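Local structure of odorant-binding protein 1F (Rattus norvegicus, 3FIQ) at residues E31-E43 with E50-E62. The protein binds a wide variety of chemical odorants as a secreted lipocalin found in the nasal epithelium. Numbering follows the deposited sequence.
With EDO (1,2-ethanediol), chain C.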
# COMPACT_ATOMS: atom_id res chain seq x y z
N GLU A 31 -10.74 5.62 8.46
CA GLU A 31 -10.14 6.06 9.71
C GLU A 31 -10.14 4.92 10.72
O GLU A 31 -11.13 4.25 10.91
CB GLU A 31 -10.86 7.24 10.27
CG GLU A 31 -10.35 7.69 11.68
CD GLU A 31 -10.65 9.14 12.03
OE1 GLU A 31 -11.70 9.63 11.63
OE2 GLU A 31 -9.81 9.74 12.74
N GLY A 32 -9.02 4.77 11.41
CA GLY A 32 -8.81 3.74 12.43
C GLY A 32 -8.79 2.35 11.95
O GLY A 32 -8.72 1.41 12.73
N GLY A 33 -8.74 2.18 10.65
CA GLY A 33 -8.59 0.88 10.07
C GLY A 33 -7.22 0.26 10.19
O GLY A 33 -6.24 0.99 10.00
N SER A 34 -7.16 -1.08 10.28
CA SER A 34 -5.86 -1.72 10.46
C SER A 34 -4.93 -1.59 9.27
O SER A 34 -3.71 -1.61 9.41
CB SER A 34 -6.00 -3.23 10.79
OG SER A 34 -6.81 -3.82 9.84
N LEU A 35 -5.55 -1.43 8.11
CA LEU A 35 -4.80 -1.31 6.87
C LEU A 35 -4.67 0.13 6.34
O LEU A 35 -4.25 0.31 5.15
CB LEU A 35 -5.42 -2.27 5.82
CG LEU A 35 -5.59 -3.72 6.27
CD1 LEU A 35 -6.17 -4.57 5.15
CD2 LEU A 35 -4.25 -4.26 6.75
N ARG A 36 -5.04 1.10 7.14
CA ARG A 36 -4.92 2.51 6.68
C ARG A 36 -3.49 2.96 6.95
O ARG A 36 -3.22 3.69 7.91
CB ARG A 36 -5.90 3.42 7.37
CG ARG A 36 -5.98 4.81 6.81
CD ARG A 36 -6.95 5.64 7.53
NE ARG A 36 -7.04 7.03 6.99
CZ ARG A 36 -7.90 7.42 6.03
NH1 ARG A 36 -8.77 6.58 5.46
NH2 ARG A 36 -7.95 8.74 5.70
N ALA A 37 -2.61 2.56 6.04
CA ALA A 37 -1.18 2.74 6.23
C ALA A 37 -0.70 3.95 5.48
O ALA A 37 -0.87 4.03 4.23
CB ALA A 37 -0.46 1.57 5.66
N TYR A 38 -0.10 4.87 6.24
CA TYR A 38 0.50 6.11 5.69
C TYR A 38 2.00 5.80 5.49
O TYR A 38 2.79 5.80 6.45
CB TYR A 38 0.35 7.25 6.63
CG TYR A 38 -1.07 7.76 6.85
CD1 TYR A 38 -1.94 7.12 7.75
CD2 TYR A 38 -1.56 8.86 6.13
CE1 TYR A 38 -3.27 7.62 7.92
CE2 TYR A 38 -2.83 9.34 6.31
CZ TYR A 38 -3.69 8.71 7.21
OH TYR A 38 -4.97 9.18 7.42
N PHE A 39 2.38 5.46 4.25
CA PHE A 39 3.78 5.06 4.02
C PHE A 39 4.69 6.19 4.42
O PHE A 39 4.35 7.37 4.34
CB PHE A 39 4.00 4.74 2.52
CG PHE A 39 3.68 3.26 2.17
CD1 PHE A 39 2.70 2.53 2.81
CD2 PHE A 39 4.34 2.65 1.13
CE1 PHE A 39 2.44 1.18 2.47
CE2 PHE A 39 4.04 1.33 0.79
CZ PHE A 39 3.09 0.62 1.43
N GLN A 40 5.88 5.79 4.85
CA GLN A 40 7.00 6.69 5.06
C GLN A 40 8.23 6.35 4.24
O GLN A 40 8.92 7.26 3.74
CB GLN A 40 7.30 6.71 6.56
CG GLN A 40 8.40 7.72 6.93
CD GLN A 40 8.55 7.82 8.43
OE1 GLN A 40 9.41 7.16 9.04
NE2 GLN A 40 7.72 8.64 9.01
N HIS A 41 8.60 5.07 4.15
CA HIS A 41 9.88 4.70 3.55
C HIS A 41 9.86 3.28 3.11
O HIS A 41 9.19 2.45 3.73
CB HIS A 41 11.00 4.90 4.61
CG HIS A 41 12.40 4.90 4.08
ND1 HIS A 41 13.14 3.74 3.97
CD2 HIS A 41 13.20 5.91 3.59
CE1 HIS A 41 14.33 4.04 3.44
NE2 HIS A 41 14.40 5.33 3.25
N MET A 42 10.62 2.98 2.05
CA MET A 42 10.85 1.61 1.59
C MET A 42 12.30 1.38 1.38
O MET A 42 13.07 2.28 0.93
CB MET A 42 10.08 1.34 0.32
CG MET A 42 8.59 1.41 0.47
SD MET A 42 7.59 0.57 -0.80
CE MET A 42 7.80 1.69 -2.15
N GLU A 43 12.75 0.14 1.67
CA GLU A 43 14.13 -0.18 1.43
C GLU A 43 14.30 -1.65 1.13
O GLU A 43 13.83 -2.48 1.89
CB GLU A 43 14.97 0.18 2.64
CG GLU A 43 16.42 -0.13 2.52
CD GLU A 43 17.13 -0.03 3.87
OE1 GLU A 43 16.48 0.21 4.92
OE2 GLU A 43 18.34 -0.27 3.88
N GLU A 50 14.11 -8.75 0.19
CA GLU A 50 13.69 -8.40 1.53
C GLU A 50 13.31 -6.95 1.50
O GLU A 50 14.20 -6.10 1.46
CB GLU A 50 14.81 -8.73 2.54
CG GLU A 50 14.42 -8.81 3.97
CD GLU A 50 15.45 -9.58 4.87
OE1 GLU A 50 15.57 -10.86 4.91
OE2 GLU A 50 16.14 -8.85 5.54
N LEU A 51 12.02 -6.64 1.54
CA LEU A 51 11.51 -5.26 1.38
C LEU A 51 10.99 -4.75 2.68
O LEU A 51 9.91 -5.15 3.16
CB LEU A 51 10.39 -5.24 0.31
CG LEU A 51 9.65 -3.93 0.07
CD1 LEU A 51 10.55 -2.82 -0.34
CD2 LEU A 51 8.64 -4.16 -1.07
N LYS A 52 11.72 -3.78 3.25
CA LYS A 52 11.30 -3.16 4.49
C LYS A 52 10.45 -1.96 4.22
O LYS A 52 10.90 -1.02 3.53
CB LYS A 52 12.54 -2.72 5.25
CG LYS A 52 13.27 -3.82 6.03
CD LYS A 52 14.16 -4.64 5.21
CE LYS A 52 15.33 -3.85 4.57
NZ LYS A 52 15.97 -4.82 3.64
N ILE A 53 9.23 -1.94 4.74
CA ILE A 53 8.35 -0.80 4.57
C ILE A 53 8.06 -0.21 5.94
O ILE A 53 7.59 -0.90 6.81
CB ILE A 53 7.06 -1.23 3.87
CG1 ILE A 53 7.34 -1.85 2.49
CG2 ILE A 53 6.13 -0.02 3.77
CD1 ILE A 53 6.07 -2.38 1.82
N ILE A 54 8.33 1.09 6.10
CA ILE A 54 8.01 1.80 7.34
C ILE A 54 6.77 2.63 7.01
O ILE A 54 6.71 3.31 5.96
CB ILE A 54 9.15 2.71 7.79
CG1 ILE A 54 10.35 1.84 8.15
CG2 ILE A 54 8.71 3.57 8.99
CD1 ILE A 54 11.65 2.63 8.40
N PHE A 55 5.77 2.56 7.88
CA PHE A 55 4.52 3.31 7.70
C PHE A 55 3.95 3.69 9.04
O PHE A 55 4.35 3.15 10.07
CB PHE A 55 3.49 2.48 6.91
CG PHE A 55 3.03 1.22 7.56
CD1 PHE A 55 3.69 0.03 7.28
CD2 PHE A 55 1.88 1.16 8.34
CE1 PHE A 55 3.22 -1.19 7.86
CE2 PHE A 55 1.40 -0.04 8.83
CZ PHE A 55 2.09 -1.21 8.62
N ASN A 56 3.09 4.68 9.03
CA ASN A 56 2.37 5.07 10.23
C ASN A 56 0.92 4.71 10.10
O ASN A 56 0.34 4.73 9.03
CB ASN A 56 2.50 6.59 10.54
CG ASN A 56 3.83 6.89 11.13
OD1 ASN A 56 4.04 6.65 12.35
ND2 ASN A 56 4.74 7.33 10.32
N VAL A 57 0.28 4.48 11.26
CA VAL A 57 -1.17 4.48 11.36
C VAL A 57 -1.46 5.54 12.37
O VAL A 57 -0.63 5.84 13.22
CB VAL A 57 -1.81 3.10 11.78
CG1 VAL A 57 -1.56 2.06 10.72
CG2 VAL A 57 -1.40 2.67 13.16
N LYS A 58 -2.60 6.18 12.27
CA LYS A 58 -2.96 7.16 13.24
C LYS A 58 -3.75 6.46 14.31
O LYS A 58 -4.68 5.69 14.01
CB LYS A 58 -3.81 8.25 12.63
CG LYS A 58 -3.18 9.07 11.59
CD LYS A 58 -2.01 9.88 12.05
CE LYS A 58 -2.25 10.67 13.37
NZ LYS A 58 -2.92 12.04 13.30
N LEU A 59 -3.35 6.69 15.57
CA LEU A 59 -4.03 6.05 16.70
C LEU A 59 -4.23 7.16 17.71
O LEU A 59 -3.27 7.76 18.18
CB LEU A 59 -3.24 4.91 17.32
CG LEU A 59 -3.83 4.30 18.57
CD1 LEU A 59 -5.02 3.47 18.14
CD2 LEU A 59 -2.72 3.41 19.14
N ASP A 60 -5.48 7.42 18.06
CA ASP A 60 -5.88 8.69 18.62
C ASP A 60 -5.34 9.84 17.73
O ASP A 60 -5.45 9.80 16.48
CB ASP A 60 -5.51 8.76 20.09
CG ASP A 60 -5.98 7.50 20.87
OD1 ASP A 60 -7.16 7.09 20.73
OD2 ASP A 60 -5.15 6.83 21.52
N SER A 61 -4.69 10.80 18.29
CA SER A 61 -4.23 11.83 17.42
C SER A 61 -2.81 11.62 16.99
O SER A 61 -2.26 12.51 16.34
CB SER A 61 -4.27 13.14 18.12
OG SER A 61 -3.57 13.10 19.35
N GLU A 62 -2.22 10.48 17.35
CA GLU A 62 -0.77 10.36 17.28
C GLU A 62 -0.38 9.46 16.11
O GLU A 62 -1.18 8.70 15.59
CB GLU A 62 -0.18 9.74 18.54
CG GLU A 62 -0.41 10.51 19.82
CD GLU A 62 0.81 11.29 20.24
OE1 GLU A 62 1.59 11.72 19.35
OE2 GLU A 62 0.99 11.50 21.45
C1 EDO C . -9.43 6.86 15.22
O1 EDO C . -9.99 5.54 15.06
C2 EDO C . -7.94 6.88 15.51
O2 EDO C . -7.51 5.99 16.58
O HOH W 1 -4.33 5.19 10.13
O HOH W 2 12.17 1.22 5.02
O HOH W 3 18.21 -3.44 2.70
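A single carbonyl, I54 O, serves two consecutive amides, the mark of a classic beta bulge with Q40 and H41 set against I54. I54 O accepts from Q40 N at 2.8 Å and, at a longer 3.2 Å, from H41 N, both donors arriving from the same face of the carbonyl plane. The extra residue shifts the register by one between F39 and H41, yet antiparallel pairing persists on both flanks: Y38 with N56 exchanges two nearly straight bonds, and beyond the bulge H41 pairs with I54 and E43 with K52. A bulge thus adjusts a strand without breaking its ladder.

F39, F55, M42 and I53 share one face of the sheet. I53 CG2, lying anti to the backbone N, sits over the centre of the F39 ring in a CH-pi contact, 3.9 Å from the centroid and 13° off the normal. M42 runs alongside I53, its CG 4.0 Å from I53 CG1. F55 CG stands between its own backbone N and carbonyl carbon (chi1 63°), which brings ring atom CD2 to 3.6 Å from A37 CB. On the face bearing Y38 and N56, the Y38 ring turns an edge to N56 O, while K58 CG approaches CE1 obliquely; the Y38 hydroxyl is hydrogen-bonded to T152 OG1. One water continues the pairing past Y38 and N56, joining R36 O to K58 N; another links the H41 ring, at ND1, to K52 O.

The two strands form a hairpin of the antiparallel lipocalin barrel. M42 and F39 reach inward to F100 of strand 97-105, and F39 also touches L116 and A118 of strand 111-119; strand 14-23 pairs with the other edge of 38-44, and strand 62-72 with the other edge of 50-59.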